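Hydrogenase maturation protease (Wolinella succinogenes, PDB 3PU6) is probably an endopeptidase of the hydrogenase maturation family, which would activate a hydrogenase by proteolytic processing of its precursor. Local coordinates at residues 27-30 against 36-39. Sequence-based numbering, arbitrary orientation.
Sequences LVEE and SVFF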
loop_
_atom_site.group_PDB
_atom_site.type_symbol
_atom_site.label_atom_id
_atom_site.label_comp_id
_atom_site.label_asym_id
_atom_site.label_seq_id
_atom_site.Cartn_x
_atom_site.Cartn_y
_atom_site.Cartn_z
ATOM N N LEU A 27 1.020 0.534 11.166
ATOM C CA LEU A 27 1.028 -0.768 11.831
ATOM C C LEU A 27 2.307 -1.521 11.509
ATOM O O LEU A 27 2.943 -2.081 12.398
ATOM C CB LEU A 27 -0.198 -1.602 11.456
ATOM C CG LEU A 27 -1.551 -1.004 11.843
ATOM C CD1 LEU A 27 -2.708 -1.877 11.331
ATOM C CD2 LEU A 27 -1.632 -0.800 13.340
ATOM N N VAL A 28 2.679 -1.516 10.233
ATOM C CA VAL A 28 3.874 -2.213 9.774
ATOM C C VAL A 28 5.091 -1.566 10.420
ATOM O O VAL A 28 6.060 -2.228 10.787
ATOM C CB VAL A 28 3.987 -2.182 8.219
ATOM C CG1 VAL A 28 5.361 -2.650 7.745
ATOM C CG2 VAL A 28 2.896 -3.026 7.596
ATOM N N GLU A 29 5.010 -0.252 10.560
ATOM C CA GLU A 29 6.070 0.547 11.133
ATOM C C GLU A 29 6.350 0.094 12.562
ATOM O O GLU A 29 7.510 -0.057 12.948
ATOM C CB GLU A 29 5.636 2.003 11.136
ATOM C CG GLU A 29 6.668 2.937 10.588
ATOM C CD GLU A 29 6.310 4.366 10.837
ATOM O OE1 GLU A 29 5.206 4.618 11.383
ATOM O OE2 GLU A 29 7.139 5.233 10.494
ATOM N N GLU A 30 5.276 -0.103 13.330
ATOM C CA GLU A 30 5.344 -0.604 14.700
ATOM C C GLU A 30 5.769 -2.056 14.753
ATOM O O GLU A 30 6.761 -2.397 15.378
ATOM C CB GLU A 30 3.987 -0.493 15.390
ATOM C CG GLU A 30 3.652 0.894 15.864
ATOM C CD GLU A 30 2.147 1.123 15.961
ATOM O OE1 GLU A 30 1.403 0.123 16.115
ATOM O OE2 GLU A 30 1.711 2.302 15.882
ATOM N N SER A 36 10.829 -0.998 5.740
ATOM C CA SER A 36 10.819 0.452 5.759
ATOM C C SER A 36 9.556 0.945 5.047
ATOM O O SER A 36 9.269 0.547 3.923
ATOM C CB SER A 36 12.097 1.032 5.161
ATOM O OG SER A 36 12.161 0.812 3.779
ATOM N N VAL A 37 8.795 1.784 5.744
ATOM C CA VAL A 37 7.514 2.286 5.276
ATOM C C VAL A 37 7.644 3.705 4.734
ATOM O O VAL A 37 8.152 4.595 5.411
ATOM C CB VAL A 37 6.464 2.283 6.406
ATOM C CG1 VAL A 37 5.098 2.660 5.872
ATOM C CG2 VAL A 37 6.394 0.930 7.054
ATOM N N PHE A 38 7.179 3.907 3.508
ATOM C CA PHE A 38 7.178 5.224 2.893
ATOM C C PHE A 38 5.764 5.750 2.731
ATOM O O PHE A 38 4.977 5.187 1.987
ATOM C CB PHE A 38 7.847 5.161 1.529
ATOM C CG PHE A 38 9.306 4.907 1.594
ATOM C CD1 PHE A 38 9.942 4.790 2.822
ATOM C CD2 PHE A 38 10.061 4.825 0.441
ATOM C CE1 PHE A 38 11.298 4.578 2.899
ATOM C CE2 PHE A 38 11.428 4.609 0.511
ATOM C CZ PHE A 38 12.046 4.490 1.744
ATOM N N PHE A 39 5.445 6.830 3.428
ATOM C CA PHE A 39 4.147 7.476 3.271
ATOM C C PHE A 39 4.130 8.430 2.101
ATOM O O PHE A 39 4.754 9.474 2.130
ATOM C CB PHE A 39 3.755 8.198 4.549
ATOM C CG PHE A 39 3.652 7.289 5.723
ATOM C CD1 PHE A 39 4.782 6.959 6.456
ATOM C CD2 PHE A 39 2.430 6.730 6.081
ATOM C CE1 PHE A 39 4.696 6.111 7.544
ATOM C CE2 PHE A 39 2.338 5.870 7.164
ATOM C CZ PHE A 39 3.472 5.559 7.896
#
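Val28 and Val37 meet methyl to methyl where the end of helix 20-31 packs on strand 35-41, within the beta-alpha-beta unit they form with strand 5-10. In such a crossover the helix lies against one face of the sheet, and beta-branched valines give compact apolar surfaces to both sides. The closest CA atoms across the contact are those of Glu29 and Val37, 6.3 Å apart. Val28 points from the helix toward the strand, and its CG1 lies 3.8 Å from Val37 CG2. Val28 is buried; Leu7 of strand 5-10 and Leu138 and Ile141 of helix 128-147 also touch it.

Val37 sends its two methyls to different partners. With CG1 anti to the backbone N (chi1 -174°), CG2 is turned to the helix, 4.0 Å from the backbone N of Glu29; CG1 lies against one face of the Phe39 ring, displaced toward the rim. Valine serves here because its CB branches at once and supplies both surfaces.

Glu29 can be followed outward from CB, which approaches Val37 CG2 loosely, at 4.3 Å. The two side chains cross at about a right angle, and Glu29 CG passes 4.1 Å from Val37 CG2, an apolar contact by the aliphatic part of an exposed residue. Beyond CG the chain is extended, which carries CD to 4.1 Å from Phe39 CE1, the carboxylate plane 65° from that of the ring. A long, flexible acid suits this margin: methylenes lie against the valine while the charged end stays at the exposed border. Aromatic rim hydrogens carry partial positive charge, so an acid oxygen at the edge is probably mildly favourable. OE1 is 4.0 Å from Phe39 CZ, and OE2 approaches the ring edge near its plane, 3.9 Å from Phe39 CE1.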